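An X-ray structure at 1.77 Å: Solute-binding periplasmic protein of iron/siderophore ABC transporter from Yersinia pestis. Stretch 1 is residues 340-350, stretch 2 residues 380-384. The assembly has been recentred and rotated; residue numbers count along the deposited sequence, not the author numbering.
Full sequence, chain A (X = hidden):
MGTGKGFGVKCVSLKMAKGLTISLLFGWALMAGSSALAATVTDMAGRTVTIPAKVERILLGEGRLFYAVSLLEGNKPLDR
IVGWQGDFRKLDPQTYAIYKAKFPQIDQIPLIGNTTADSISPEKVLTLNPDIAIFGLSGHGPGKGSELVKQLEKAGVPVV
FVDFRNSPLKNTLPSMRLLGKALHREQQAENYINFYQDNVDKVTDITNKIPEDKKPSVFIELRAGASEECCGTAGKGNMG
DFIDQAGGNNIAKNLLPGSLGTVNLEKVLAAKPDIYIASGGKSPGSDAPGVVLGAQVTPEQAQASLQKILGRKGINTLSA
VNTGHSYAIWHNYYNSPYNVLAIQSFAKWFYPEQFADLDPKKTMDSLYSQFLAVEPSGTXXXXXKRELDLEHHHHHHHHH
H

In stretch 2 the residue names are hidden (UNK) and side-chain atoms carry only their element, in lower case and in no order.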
# COMPACT_ATOMS: atom_id res chain seq x y z
N VAL A 340 -0.37 3.10 -7.64
CA VAL A 340 -0.85 3.32 -9.00
C VAL A 340 -1.23 1.99 -9.65
O VAL A 340 -2.11 1.94 -10.52
CB VAL A 340 0.19 4.10 -9.83
CG1 VAL A 340 1.54 3.40 -9.86
CG2 VAL A 340 -0.32 4.37 -11.28
N LEU A 341 -0.60 0.89 -9.23
CA LEU A 341 -0.99 -0.40 -9.79
C LEU A 341 -2.39 -0.80 -9.37
O LEU A 341 -3.10 -1.46 -10.14
CB LEU A 341 0.01 -1.48 -9.37
CG LEU A 341 1.43 -1.18 -9.85
CD1 LEU A 341 2.45 -2.08 -9.14
CD2 LEU A 341 1.53 -1.34 -11.35
N ALA A 342 -2.82 -0.41 -8.17
CA ALA A 342 -4.20 -0.67 -7.79
C ALA A 342 -5.17 0.23 -8.53
O ALA A 342 -6.26 -0.19 -8.93
CB ALA A 342 -4.37 -0.50 -6.27
N ILE A 343 -4.79 1.50 -8.73
CA ILE A 343 -5.67 2.41 -9.47
C ILE A 343 -5.93 1.88 -10.87
O ILE A 343 -7.08 1.86 -11.35
CB ILE A 343 -5.08 3.82 -9.50
CG1 ILE A 343 -5.04 4.40 -8.08
CG2 ILE A 343 -5.87 4.71 -10.44
CD1 ILE A 343 -4.12 5.64 -8.01
N GLN A 344 -4.88 1.41 -11.54
CA GLN A 344 -5.02 0.90 -12.90
C GLN A 344 -5.81 -0.40 -12.92
O GLN A 344 -6.65 -0.61 -13.81
CB GLN A 344 -3.64 0.68 -13.54
CG GLN A 344 -2.91 1.96 -13.91
CD GLN A 344 -1.66 1.67 -14.71
OE1 GLN A 344 -1.22 0.52 -14.82
NE2 GLN A 344 -1.07 2.70 -15.27
N SER A 345 -5.57 -1.28 -11.94
CA SER A 345 -6.33 -2.54 -11.89
C SER A 345 -7.81 -2.28 -11.64
O SER A 345 -8.67 -2.89 -12.30
CB SER A 345 -5.76 -3.45 -10.79
OG SER A 345 -4.52 -4.00 -11.19
N PHE A 346 -8.14 -1.37 -10.71
CA PHE A 346 -9.54 -1.02 -10.49
C PHE A 346 -10.19 -0.53 -11.77
O PHE A 346 -11.29 -0.97 -12.13
CB PHE A 346 -9.67 0.07 -9.41
CG PHE A 346 -9.41 -0.41 -8.02
CD1 PHE A 346 -8.81 -1.65 -7.78
CD2 PHE A 346 -9.75 0.38 -6.93
CE1 PHE A 346 -8.56 -2.08 -6.49
CE2 PHE A 346 -9.50 -0.03 -5.64
CZ PHE A 346 -8.91 -1.29 -5.42
N ALA A 347 -9.54 0.40 -12.46
CA ALA A 347 -10.12 1.00 -13.66
C ALA A 347 -10.37 -0.05 -14.73
O ALA A 347 -11.43 -0.06 -15.38
CB ALA A 347 -9.19 2.08 -14.20
N LYS A 348 -9.41 -0.95 -14.94
CA LYS A 348 -9.56 -1.98 -15.95
C LYS A 348 -10.69 -2.94 -15.60
O LYS A 348 -11.39 -3.44 -16.50
CB LYS A 348 -8.24 -2.73 -16.13
CG LYS A 348 -8.13 -3.55 -17.42
CD LYS A 348 -6.82 -4.29 -17.48
CE LYS A 348 -6.78 -5.25 -18.67
NZ LYS A 348 -6.60 -4.53 -19.96
N TRP A 349 -10.88 -3.24 -14.31
CA TRP A 349 -12.03 -4.04 -13.91
C TRP A 349 -13.34 -3.30 -14.14
O TRP A 349 -14.32 -3.90 -14.61
CB TRP A 349 -11.93 -4.43 -12.43
CG TRP A 349 -10.78 -5.31 -12.09
CD1 TRP A 349 -10.13 -6.18 -12.91
CD2 TRP A 349 -10.14 -5.40 -10.81
NE1 TRP A 349 -9.11 -6.81 -12.22
CE2 TRP A 349 -9.11 -6.36 -10.92
CE3 TRP A 349 -10.35 -4.78 -9.57
CZ2 TRP A 349 -8.28 -6.69 -9.86
CZ3 TRP A 349 -9.53 -5.11 -8.51
CH2 TRP A 349 -8.51 -6.06 -8.66
N PHE A 350 -13.38 -2.00 -13.81
CA PHE A 350 -14.63 -1.25 -13.87
C PHE A 350 -15.07 -1.03 -15.31
O PHE A 350 -16.27 -1.02 -15.60
CB PHE A 350 -14.50 0.12 -13.18
CG PHE A 350 -14.16 0.07 -11.71
CD1 PHE A 350 -14.15 -1.13 -11.00
CD2 PHE A 350 -13.84 1.25 -11.04
CE1 PHE A 350 -13.82 -1.15 -9.65
CE2 PHE A 350 -13.52 1.24 -9.68
CZ PHE A 350 -13.50 0.04 -8.99
N UNK A 380 -0.49 -9.93 -7.54
CA UNK A 380 -0.95 -8.84 -6.69
C UNK A 380 -2.39 -8.41 -6.97
O UNK A 380 -2.90 -7.52 -6.29
c UNK A 380 -0.01 -7.64 -6.85
o UNK A 380 5.17 -8.52 -4.68
c UNK A 380 1.36 -7.88 -6.28
c UNK A 380 2.93 -7.73 -4.45
c UNK A 380 3.64 -8.68 -6.52
c UNK A 380 1.67 -7.52 -4.97
c UNK A 380 3.91 -8.32 -5.22
c UNK A 380 2.37 -8.48 -7.04
N UNK A 381 -3.05 -9.02 -7.94
CA UNK A 381 -4.47 -8.79 -8.19
C UNK A 381 -5.00 -10.00 -8.94
O UNK A 381 -4.22 -10.77 -9.52
c UNK A 381 -3.83 -7.38 -10.19
c UNK A 381 -0.24 -5.48 -11.19
c UNK A 381 -1.86 -5.86 -9.42
c UNK A 381 -2.14 -6.82 -11.63
c UNK A 381 -4.69 -7.50 -8.99
c UNK A 381 -0.68 -5.29 -9.88
c UNK A 381 -2.61 -6.65 -10.31
c UNK A 381 -0.95 -6.25 -12.08
c UNK A 381 -4.05 -7.95 -11.43
n UNK A 381 -3.04 -7.61 -12.29
N UNK A 382 -6.32 -10.17 -8.91
CA UNK A 382 -6.94 -11.30 -9.60
C UNK A 382 -8.44 -11.05 -9.75
O UNK A 382 -9.07 -10.41 -8.90
c UNK A 382 -6.66 -12.63 -8.85
c UNK A 382 -6.70 -13.81 -9.82
c UNK A 382 -5.41 -14.00 -10.57
c UNK A 382 -7.63 -12.84 -7.70
N UNK A 383 -9.00 -11.54 -10.85
CA UNK A 383 -10.45 -11.55 -11.03
C UNK A 383 -10.98 -12.96 -10.76
O UNK A 383 -10.37 -13.95 -11.17
o UNK A 383 -11.50 -9.84 -14.84
c UNK A 383 -9.84 -10.27 -13.17
c UNK A 383 -10.84 -11.13 -12.45
o UNK A 383 -9.39 -9.77 -15.45
c UNK A 383 -10.27 -9.94 -14.59
N UNK A 384 -12.10 -13.02 -10.06
CA UNK A 384 -12.82 -14.26 -9.83
C UNK A 384 -13.15 -14.95 -11.15
O UNK A 384 -12.85 -16.13 -11.33
c UNK A 384 -14.08 -14.00 -9.03

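Position 380 carries eight side-chain atoms: one carbon, then a ring of six carbons bearing a single oxygen at its far end. The side chain is out of reach of the helix, its nearest approach being 6.5 Å from CB to CD1 of L341. A six-carbon ring capped by one oxygen is a tyrosine, Y380, and it takes no part in the contact.

Position 381 holds ten side-chain atoms, nine carbons and one nitrogen: a single carbon leads into fused five- and six-membered rings, with the nitrogen in the smaller one. Its CA-to-CB bond points toward the helix, and the side chain reaches L341, S345 and W349. Only tryptophan has this fused pair, so the residue is W381. Its CZ3 lies 3.9 Å from CB of L341, its CD2 lies 3.4 Å from OG of S345, and its CB sits 3.8 Å from CZ2 of W349.

Position 382 shows four carbons, forked at the first, with one arm two carbons long. That CA-to-CB bond points away from the helix, as alternation along a strand leads one to expect, and the backbone makes the contact instead: O lies 3.9 Å from CZ2 of W349. The forked, unequal arms identify isoleucine, I382.

Position 383 has three carbons in a row, the third carrying two oxygens. The CA-to-CB bond points sideways, and the second carbon of the chain comes 3.7 Å from NE1 of W349. A carboxylate on a chain of this length is glutamate, E383; the carbon in question is CG, and no hydrogen bond or salt bridge joins it to the helix.

Position 384 has one side-chain carbon and lies beyond reach of the helix. It is alanine, A384.

The rule is one of spacing. L341, S345 and W349 recur every four residues, so one stripe of the helix faces a strand running nearly parallel to it, 10° between their directions and 10.1 Å between axes at closest approach. Large rings span that gap: W381 and W349 give the largest covered areas, while little S345 sits beneath one face of the W381 ring. The serine hydroxyl over that face also has a partner within its own helix, OG donating to O of L341 at 3.1 Å. No hydrogen bond crosses between the stretches, and the 276 Å² buried rests on packing, with apolar pairings at L341 and W349 against W381. The design reading is compact: a small residue between two large ones, facing a tryptophan.

Stretch 2 380-384: YWIEA
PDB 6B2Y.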